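Local coordinates for polar amino acid ABC uptake transporter substrate binding protein (Streptococcus thermophilus LMG 18311, PDB 3HV1) that probably binds polar amino acids outside the cell and delivers them to an ABC transporter for uptake, at residues Gly26-Phe31 / Ile67-Lys72; Asp99-Tyr104 / Phe211-Arg216; Pro146-Asp151 / Ala204-Glu209. All blocks are in the same frame, centred on the assembly; numbering follows the deposited sequence.

Interaction 1 (Gly26-Phe31 / Ile67-Lys72); sequences GFDATF and IDWDMK
The backbones of G26-F31 and I67-K72 meet through one nearly straight hydrogen bond, I67 N to F27 O (2.9 Å, 163° at the hydrogen), which joins strand 22-27 to the loop that follows strand 61-66. In the periplasmic-binding-protein fold the loops that follow the parallel strands of each lobe line the ligand cleft, and these two probably do so here. A water bridges the two segments beside this bond, accepting from A29 N and donating to I67 O. Past F27 the chain folds back through a type I turn, D28 to F31. Here D28, with CG anti to its backbone N (chi1 179°), makes an Asx turn: D28 OD1 takes both T30 N (2.9 Å) and T30 OG1 (2.8 Å), two donors lying above the carboxylate plane, so that the rotation of the group is well fixed. Thus held, the D28 side chain crosses that of W69 at about a right angle, its carboxylate plane turned 38° from the indole. D28 CB lies 3.7 Å from W69 CE3, near the rim of the ring, while D28 OD2 reaches W69 CB at the same distance. I67 brings CG2 against G26 CA and lays CG1 along the F27 carbonyl. H263 of the second subunit, a residue of its C-terminal tag, stacks on both F31 and W69; relatives in this family often hold the ligand with aromatic side chains, so these two may do the same. On the side of the indole away from D28, K72 CD sits 3.4 Å above the centre of the ring, and the same lysine curls back until K72 NZ is 3.1 Å from W69 O, which also accepts K72 N.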
loop_
_atom_site.group_PDB
_atom_site.type_symbol
_atom_site.label_atom_id
_atom_site.label_comp_id
_atom_site.label_asym_id
_atom_site.label_seq_id
_atom_site.Cartn_x
_atom_site.Cartn_y
_atom_site.Cartn_z
ATOM N N GLY A 26 -5.317 -6.237 22.439
ATOM C CA GLY A 26 -4.794 -7.551 22.748
ATOM C C GLY A 26 -3.429 -7.778 22.135
ATOM O O GLY A 26 -3.165 -7.341 21.016
ATOM N N PHE A 27 -2.567 -8.473 22.865
ATOM C CA PHE A 27 -1.222 -8.759 22.384
ATOM C C PHE A 27 -0.711 -10.077 22.937
ATOM O O PHE A 27 -1.224 -10.584 23.928
ATOM C CB PHE A 27 -0.265 -7.638 22.799
ATOM C CG PHE A 27 0.041 -7.608 24.275
ATOM C CD1 PHE A 27 1.307 -7.946 24.742
ATOM C CD2 PHE A 27 -0.937 -7.250 25.197
ATOM C CE1 PHE A 27 1.596 -7.928 26.102
ATOM C CE2 PHE A 27 -0.660 -7.229 26.555
ATOM C CZ PHE A 27 0.610 -7.570 27.010
ATOM N N ASP A 28 0.306 -10.618 22.276
ATOM C CA ASP A 28 0.949 -11.859 22.688
ATOM C C ASP A 28 2.046 -11.445 23.675
ATOM O O ASP A 28 3.032 -10.830 23.278
ATOM C CB ASP A 28 1.562 -12.533 21.455
ATOM C CG ASP A 28 2.287 -13.825 21.782
ATOM O OD1 ASP A 28 2.705 -14.008 22.944
ATOM O OD2 ASP A 28 2.456 -14.649 20.857
ATOM N N ALA A 29 1.871 -11.780 24.953
ATOM C CA ALA A 29 2.829 -11.413 26.005
ATOM C C ALA A 29 4.257 -11.925 25.851
ATOM O O ALA A 29 5.130 -11.570 26.637
ATOM C CB ALA A 29 2.295 -11.843 27.363
ATOM N N THR A 30 4.502 -12.759 24.853
ATOM C CA THR A 30 5.847 -13.287 24.652
ATOM C C THR A 30 6.521 -12.680 23.426
ATOM O O THR A 30 7.680 -12.977 23.144
ATOM C CB THR A 30 5.821 -14.806 24.427
ATOM O OG1 THR A 30 5.263 -15.078 23.136
ATOM C CG2 THR A 30 4.973 -15.501 25.494
ATOM N N PHE A 31 5.813 -11.824 22.701
ATOM C CA PHE A 31 6.383 -11.273 21.479
ATOM C C PHE A 31 7.364 -10.107 21.557
ATOM O O PHE A 31 7.032 -8.974 21.196
ATOM C CB PHE A 31 5.266 -10.922 20.504
ATOM C CG PHE A 31 5.719 -10.839 19.079
ATOM C CD1 PHE A 31 6.408 -11.897 18.496
ATOM C CD2 PHE A 31 5.438 -9.718 18.309
ATOM C CE1 PHE A 31 6.812 -11.837 17.163
ATOM C CE2 PHE A 31 5.836 -9.649 16.976
ATOM C CZ PHE A 31 6.522 -10.705 16.402
ATOM N N ILE A 67 -3.256 -11.916 25.552
ATOM C CA ILE A 67 -4.222 -12.921 25.123
ATOM C C ILE A 67 -3.574 -14.189 24.578
ATOM O O ILE A 67 -2.373 -14.229 24.332
ATOM C CB ILE A 67 -5.130 -12.382 24.004
ATOM C CG1 ILE A 67 -4.280 -12.067 22.763
ATOM C CG2 ILE A 67 -5.872 -11.141 24.477
ATOM C CD1 ILE A 67 -5.082 -11.648 21.539
ATOM N N ASP A 68 -4.381 -15.234 24.421
ATOM C CA ASP A 68 -3.892 -16.468 23.825
ATOM C C ASP A 68 -3.869 -16.016 22.367
ATOM O O ASP A 68 -4.923 -15.781 21.778
ATOM C CB ASP A 68 -4.906 -17.604 24.014
ATOM C CG ASP A 68 -4.455 -18.904 23.370
ATOM O OD1 ASP A 68 -4.053 -18.868 22.185
ATOM O OD2 ASP A 68 -4.510 -19.960 24.047
ATOM N N TRP A 69 -2.678 -15.869 21.795
ATOM C CA TRP A 69 -2.549 -15.381 20.419
ATOM C C TRP A 69 -3.412 -16.108 19.388
ATOM O O TRP A 69 -3.969 -15.482 18.485
ATOM C CB TRP A 69 -1.074 -15.410 19.990
ATOM C CG TRP A 69 -0.763 -14.586 18.754
ATOM C CD1 TRP A 69 -0.198 -15.036 17.598
ATOM C CD2 TRP A 69 -0.981 -13.177 18.572
ATOM N NE1 TRP A 69 -0.051 -14.000 16.705
ATOM C CE2 TRP A 69 -0.524 -12.848 17.275
ATOM C CE3 TRP A 69 -1.517 -12.162 19.374
ATOM C CZ2 TRP A 69 -0.588 -11.542 16.758
ATOM C CZ3 TRP A 69 -1.583 -10.859 18.858
ATOM C CH2 TRP A 69 -1.118 -10.567 17.561
ATOM N N ASP A 70 -3.533 -17.427 19.514
ATOM C CA ASP A 70 -4.340 -18.191 18.565
ATOM C C ASP A 70 -5.789 -17.728 18.561
ATOM O O ASP A 70 -6.498 -17.872 17.564
ATOM C CB ASP A 70 -4.301 -19.685 18.902
ATOM C CG ASP A 70 -2.903 -20.262 18.835
ATOM O OD1 ASP A 70 -2.192 -19.962 17.851
ATOM O OD2 ASP A 70 -2.520 -21.018 19.758
HETATM N N MSE A 71 -6.216 -17.160 19.680
HETATM C CA MSE A 71 -7.588 -16.696 19.837
HETATM C C MSE A 71 -7.796 -15.225 19.506
HETATM O O MSE A 71 -8.863 -14.674 19.770
HETATM C CB MSE A 71 -8.042 -16.929 21.276
HETATM C CG MSE A 71 -8.158 -18.370 21.681
HETATM SE SE MSE A 71 -9.430 -19.331 20.617
HETATM C CE MSE A 71 -11.026 -18.299 20.967
ATOM N N LYS A 72 -6.792 -14.593 18.910
ATOM C CA LYS A 72 -6.898 -13.173 18.606
ATOM C C LYS A 72 -8.096 -12.729 17.782
ATOM O O LYS A 72 -8.766 -11.775 18.164
ATOM C CB LYS A 72 -5.607 -12.663 17.953
ATOM C CG LYS A 72 -5.231 -13.334 16.651
ATOM C CD LYS A 72 -3.856 -12.840 16.207
ATOM C CE LYS A 72 -3.314 -13.685 15.067
ATOM N NZ LYS A 72 -3.054 -15.078 15.515
HETATM O O HOH W 1 -0.010 -13.499 25.942
#

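Interaction 2 (Asp99-Tyr104 / Phe211-Arg216)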
loop_
_atom_site.group_PDB
_atom_site.type_symbol
_atom_site.label_atom_id
_atom_site.label_comp_id
_atom_site.label_asym_id
_atom_site.label_seq_id
_atom_site.Cartn_x
_atom_site.Cartn_y
_atom_site.Cartn_z
ATOM N N ASP A 99 -10.463 -5.452 9.629
ATOM C CA ASP A 99 -10.025 -4.385 8.740
ATOM C C ASP A 99 -8.696 -3.885 9.299
ATOM O O ASP A 99 -8.510 -3.831 10.513
ATOM C CB ASP A 99 -11.049 -3.254 8.703
ATOM C CG ASP A 99 -12.126 -3.478 7.652
ATOM O OD1 ASP A 99 -12.062 -4.506 6.943
ATOM O OD2 ASP A 99 -13.029 -2.617 7.531
ATOM N N PHE A 100 -7.782 -3.512 8.412
ATOM C CA PHE A 100 -6.448 -3.076 8.813
ATOM C C PHE A 100 -6.106 -1.617 8.605
ATOM O O PHE A 100 -6.607 -0.971 7.687
ATOM C CB PHE A 100 -5.402 -3.896 8.057
ATOM C CG PHE A 100 -5.297 -5.316 8.512
ATOM C CD1 PHE A 100 -4.380 -5.672 9.495
ATOM C CD2 PHE A 100 -6.113 -6.300 7.963
ATOM C CE1 PHE A 100 -4.271 -6.982 9.923
ATOM C CE2 PHE A 100 -6.014 -7.619 8.386
ATOM C CZ PHE A 100 -5.092 -7.961 9.367
ATOM N N THR A 101 -5.230 -1.106 9.466
ATOM C CA THR A 101 -4.757 0.258 9.315
ATOM C C THR A 101 -3.688 0.091 8.247
ATOM O O THR A 101 -3.409 -1.027 7.801
ATOM C CB THR A 101 -4.004 0.780 10.550
ATOM O OG1 THR A 101 -2.897 -0.097 10.827
ATOM C CG2 THR A 101 -4.919 0.874 11.760
ATOM N N GLU A 102 -3.100 1.209 7.844
ATOM C CA GLU A 102 -2.003 1.198 6.890
ATOM C C GLU A 102 -0.837 0.577 7.662
ATOM O O GLU A 102 -0.855 0.553 8.893
ATOM C CB GLU A 102 -1.647 2.633 6.492
ATOM C CG GLU A 102 -2.738 3.340 5.722
ATOM C CD GLU A 102 -3.171 2.552 4.507
ATOM O OE1 GLU A 102 -2.277 2.083 3.766
ATOM O OE2 GLU A 102 -4.397 2.402 4.287
ATOM N N PRO A 103 0.180 0.047 6.958
ATOM C CA PRO A 103 1.314 -0.552 7.675
ATOM C C PRO A 103 2.199 0.514 8.310
ATOM O O PRO A 103 2.422 1.560 7.707
ATOM C CB PRO A 103 2.037 -1.331 6.581
ATOM C CG PRO A 103 1.762 -0.496 5.344
ATOM C CD PRO A 103 0.292 -0.180 5.503
ATOM N N TYR A 104 2.697 0.270 9.523
ATOM C CA TYR A 104 3.551 1.264 10.174
ATOM C C TYR A 104 5.046 0.900 10.133
ATOM O O TYR A 104 5.910 1.733 10.418
ATOM C CB TYR A 104 3.083 1.515 11.625
ATOM C CG TYR A 104 2.970 0.278 12.493
ATOM C CD1 TYR A 104 4.056 -0.174 13.237
ATOM C CD2 TYR A 104 1.782 -0.465 12.536
ATOM C CE1 TYR A 104 3.972 -1.348 14.010
ATOM C CE2 TYR A 104 1.689 -1.633 13.299
ATOM C CZ TYR A 104 2.789 -2.065 14.031
ATOM O OH TYR A 104 2.708 -3.222 14.767
ATOM N N PHE A 211 3.812 -4.779 9.201
ATOM C CA PHE A 211 3.022 -4.764 10.420
ATOM C C PHE A 211 1.934 -3.706 10.313
ATOM O O PHE A 211 2.186 -2.585 9.875
ATOM C CB PHE A 211 3.888 -4.461 11.650
ATOM C CG PHE A 211 4.904 -5.525 11.970
ATOM C CD1 PHE A 211 4.664 -6.857 11.663
ATOM C CD2 PHE A 211 6.076 -5.197 12.649
ATOM C CE1 PHE A 211 5.568 -7.854 12.025
ATOM C CE2 PHE A 211 6.989 -6.189 13.018
ATOM C CZ PHE A 211 6.731 -7.521 12.704
ATOM N N ALA A 212 0.720 -4.075 10.710
ATOM C CA ALA A 212 -0.408 -3.160 10.686
ATOM C C ALA A 212 -1.313 -3.558 11.844
ATOM O O ALA A 212 -1.154 -4.632 12.423
ATOM C CB ALA A 212 -1.157 -3.254 9.343
ATOM N N VAL A 213 -2.252 -2.687 12.187
ATOM C CA VAL A 213 -3.172 -2.935 13.298
ATOM C C VAL A 213 -4.524 -3.437 12.795
ATOM O O VAL A 213 -5.061 -2.898 11.837
ATOM C CB VAL A 213 -3.405 -1.636 14.101
ATOM C CG1 VAL A 213 -4.200 -1.932 15.370
ATOM C CG2 VAL A 213 -2.065 -1.001 14.451
ATOM N N GLY A 214 -5.067 -4.458 13.456
ATOM C CA GLY A 214 -6.352 -5.003 13.061
ATOM C C GLY A 214 -7.469 -4.602 14.015
ATOM O O GLY A 214 -7.259 -4.536 15.219
ATOM N N ALA A 215 -8.648 -4.318 13.468
ATOM C CA ALA A 215 -9.811 -3.932 14.268
ATOM C C ALA A 215 -11.050 -4.532 13.627
ATOM O O ALA A 215 -10.999 -5.002 12.488
ATOM C CB ALA A 215 -9.948 -2.415 14.309
ATOM N N ARG A 216 -12.162 -4.527 14.351
ATOM C CA ARG A 216 -13.394 -5.061 13.783
ATOM C C ARG A 216 -13.699 -4.263 12.513
ATOM O O ARG A 216 -13.447 -3.059 12.454
ATOM C CB ARG A 216 -14.539 -4.955 14.797
ATOM C CG ARG A 216 -14.491 -6.050 15.872
ATOM C CD ARG A 216 -15.624 -5.906 16.877
ATOM N NE ARG A 216 -15.481 -4.712 17.701
ATOM C CZ ARG A 216 -14.712 -4.629 18.783
ATOM N NH1 ARG A 216 -14.006 -5.676 19.190
ATOM N NH2 ARG A 216 -14.647 -3.491 19.456
HETATM O O HOH W 2 0.563 -4.949 14.950
#
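Five hydrogen bonds join D99-Y104 to F211-R216, and the first two are the regular antiparallel kind: D99 N to A215 O (2.9 Å) and A215 N to D99 O, each donor lying nearly along the C=O axis. F100 and G214 follow as a non-hydrogen-bonded pair, close enough for F100 CA to send a CH...O contact to V213 O (3.3 Å). At T101 the regular pattern ends. Its backbone N still donates to V213 O, but the return bond from V213 N goes to a side chain, T101 OG1 (3.0 Å, 167°). Chi1 of 57° puts that hydroxyl between the backbone N and the carbonyl carbon, and its proton goes to E102 O, so OG1 both accepts and donates. T101 CG2 packs obliquely on V213 CB. Further on, Y104 N reaches F211 O (2.9 Å), and the same carbonyl oxygen lies over a face of the Y104 ring; chi1 of 54° folds the ring back over the opposite chain, setting Y104 CZ 3.6 Å from F211 CB and Y104 CE2 4.0 Å from V213 CG2. In the two-lobed fold of family 3 solute-binding proteins, this is where the outgoing and returning connections between lobes run beside each other: 99-104 leads into strand 105-114, and 211-216 ends strand 209-215. Beyond the first shell, a water in the plane of the Y104 ring links Y104 OH to A212 O, and the hydroxyl has a weak bond to D47. Helix 220-236 backs the pairing, with N227 receiving E102 N and I223 touching A215. At the far end D99 forms a salt bridge with K217, while R216 turns away to pair with D82 and to donate to the carbonyls of L76 and I81.

Interaction 3 (Pro146-Asp151 / Ala204-Glu209); sequences PKILKD and AGYEGE
No hydrogen bond passes between P146-D151 and A204-E209; the contact, within the second lobe of the two-lobed solute-binding fold, is made by apolar side chains around one tyrosine. Its aromatic component is a CH-pi interaction: I148 CG2, anti to its backbone N, lies over one face of the Y206 ring, 4.0 Å from the centroid and displaced toward the rim. The two side chains slide past each other in opposite directions, so that I148 CB also comes to 3.6 Å from Y206 CE1 while I148 CG1 follows the ring toward CD1.

Van der Waals contacts complete the fit. I148 CG2 meets the backbone at A204 O (3.4 Å), and L149 crosses the tyrosine at about a right angle, with L149 CB 3.6 Å from Y206 OH. G205, at a positive phi of 121°, turns the chain between A204 and the ring.

Two polar atoms, L149 N and Y206 OH, are buried here without a partner in the model. Within its own segment, D151 N bonds to P146 O and closes a six-residue turn.

From the second subunit, R175 packs on I148. Within the chain, Y206 also touches A141 and F142 of helix 137-144, L180 of strand 178-182 and Q109 of strand 105-114, and the contact joins the loop after that helix to the loop after strand 199-203.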
loop_
_atom_site.group_PDB
_atom_site.type_symbol
_atom_site.label_atom_id
_atom_site.label_comp_id
_atom_site.label_asym_id
_atom_site.label_seq_id
_atom_site.Cartn_x
_atom_site.Cartn_y
_atom_site.Cartn_z
ATOM N N PRO A 146 17.543 -19.904 -2.793
ATOM C CA PRO A 146 18.992 -20.116 -2.814
ATOM C C PRO A 146 19.793 -19.086 -3.599
ATOM O O PRO A 146 20.950 -18.822 -3.282
ATOM C CB PRO A 146 19.121 -21.518 -3.405
ATOM C CG PRO A 146 17.975 -21.574 -4.355
ATOM C CD PRO A 146 16.855 -20.989 -3.518
ATOM N N LYS A 147 19.179 -18.505 -4.619
ATOM C CA LYS A 147 19.862 -17.518 -5.445
ATOM C C LYS A 147 20.238 -16.240 -4.685
ATOM O O LYS A 147 21.104 -15.485 -5.126
ATOM C CB LYS A 147 18.991 -17.177 -6.657
ATOM C CG LYS A 147 19.696 -16.364 -7.725
ATOM C CD LYS A 147 18.866 -16.307 -8.999
ATOM C CE LYS A 147 18.611 -17.702 -9.556
ATOM N NZ LYS A 147 17.759 -17.668 -10.775
ATOM N N ILE A 148 19.600 -16.002 -3.544
ATOM C CA ILE A 148 19.889 -14.808 -2.752
ATOM C C ILE A 148 21.225 -14.904 -2.017
ATOM O O ILE A 148 22.110 -14.069 -2.204
ATOM C CB ILE A 148 18.788 -14.550 -1.702
ATOM C CG1 ILE A 148 17.439 -14.360 -2.397
ATOM C CG2 ILE A 148 19.149 -13.327 -0.864
ATOM C CD1 ILE A 148 17.394 -13.194 -3.373
ATOM N N LEU A 149 21.363 -15.920 -1.174
ATOM C CA LEU A 149 22.590 -16.109 -0.416
ATOM C C LEU A 149 23.114 -17.537 -0.445
ATOM O O LEU A 149 24.318 -17.750 -0.518
ATOM C CB LEU A 149 22.380 -15.690 1.036
ATOM C CG LEU A 149 22.533 -14.200 1.336
ATOM C CD1 LEU A 149 21.946 -13.881 2.702
ATOM C CD2 LEU A 149 24.001 -13.825 1.279
ATOM N N LYS A 150 22.212 -18.509 -0.396
ATOM C CA LYS A 150 22.617 -19.907 -0.384
ATOM C C LYS A 150 23.649 -20.282 -1.443
ATOM O O LYS A 150 24.617 -20.984 -1.146
ATOM C CB LYS A 150 21.398 -20.821 -0.515
ATOM C CG LYS A 150 21.745 -22.291 -0.311
ATOM C CD LYS A 150 20.520 -23.175 -0.189
ATOM C CE LYS A 150 20.935 -24.629 0.043
ATOM N NZ LYS A 150 19.769 -25.548 0.129
ATOM N N ASP A 151 23.457 -19.810 -2.671
ATOM C CA ASP A 151 24.382 -20.137 -3.751
ATOM C C ASP A 151 25.757 -19.494 -3.634
ATOM O O ASP A 151 26.751 -20.060 -4.095
ATOM C CB ASP A 151 23.781 -19.762 -5.111
ATOM C CG ASP A 151 22.541 -20.570 -5.445
ATOM O OD1 ASP A 151 22.374 -21.671 -4.875
ATOM O OD2 ASP A 151 21.741 -20.111 -6.289
ATOM N N ALA A 204 18.167 -8.287 3.352
ATOM C CA ALA A 204 18.717 -9.476 2.721
ATOM C C ALA A 204 18.267 -9.726 1.288
ATOM O O ALA A 204 19.053 -10.184 0.457
ATOM C CB ALA A 204 18.405 -10.696 3.590
ATOM N N GLY A 205 17.002 -9.437 1.002
ATOM C CA GLY A 205 16.487 -9.666 -0.335
ATOM C C GLY A 205 15.305 -10.621 -0.333
ATOM O O GLY A 205 14.703 -10.869 -1.372
ATOM N N TYR A 206 14.975 -11.162 0.834
ATOM C CA TYR A 206 13.853 -12.084 0.955
ATOM C C TYR A 206 12.582 -11.286 1.221
ATOM O O TYR A 206 12.611 -10.273 1.927
ATOM C CB TYR A 206 14.087 -13.062 2.105
ATOM C CG TYR A 206 15.362 -13.861 1.982
ATOM C CD1 TYR A 206 15.464 -14.927 1.084
ATOM C CD2 TYR A 206 16.467 -13.554 2.765
ATOM C CE1 TYR A 206 16.645 -15.673 0.978
ATOM C CE2 TYR A 206 17.648 -14.287 2.669
ATOM C CZ TYR A 206 17.730 -15.345 1.776
ATOM O OH TYR A 206 18.889 -16.072 1.702
ATOM N N GLU A 207 11.470 -11.745 0.658
ATOM C CA GLU A 207 10.193 -11.064 0.831
ATOM C C GLU A 207 9.900 -10.811 2.303
ATOM O O GLU A 207 10.080 -11.687 3.148
ATOM C CB GLU A 207 9.064 -11.891 0.204
ATOM C CG GLU A 207 7.671 -11.344 0.469
ATOM C CD GLU A 207 6.606 -12.049 -0.355
ATOM O OE1 GLU A 207 6.826 -13.218 -0.735
ATOM O OE2 GLU A 207 5.549 -11.436 -0.610
ATOM N N GLY A 208 9.440 -9.604 2.607
ATOM C CA GLY A 208 9.141 -9.271 3.984
ATOM C C GLY A 208 7.662 -9.239 4.300
ATOM O O GLY A 208 6.827 -9.688 3.513
ATOM N N GLU A 209 7.347 -8.710 5.477
ATOM C CA GLU A 209 5.970 -8.587 5.929
ATOM C C GLU A 209 5.790 -7.166 6.448
ATOM O O GLU A 209 6.758 -6.530 6.878
ATOM C CB GLU A 209 5.696 -9.598 7.047
ATOM C CG GLU A 209 6.443 -9.325 8.335
ATOM C CD GLU A 209 6.393 -10.495 9.303
ATOM O OE1 GLU A 209 5.337 -11.150 9.397
ATOM O OE2 GLU A 209 7.407 -10.749 9.982
#

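How the interactions relate
From the N terminus, interaction 1 closes first, bringing strand 22-27 to the loop after strand 61-66 within the first lobe. Interaction 2 opens only later, at 99-104, and holds its partner 211-216 more than a hundred residues on; between them the chain travels out to the second lobe and returns. Interaction 3 falls wholly within that excursion, joining the loop after helix 137-144 to the loop after strand 199-203 in the second lobe, and its second segment ends one residue before the second segment of interaction 2 begins. Interactions 1 and 2 reach the same sheet, their centres about 16 Å apart, whereas interactions 1 and 3, with centres about 29 Å apart, both touch the second subunit.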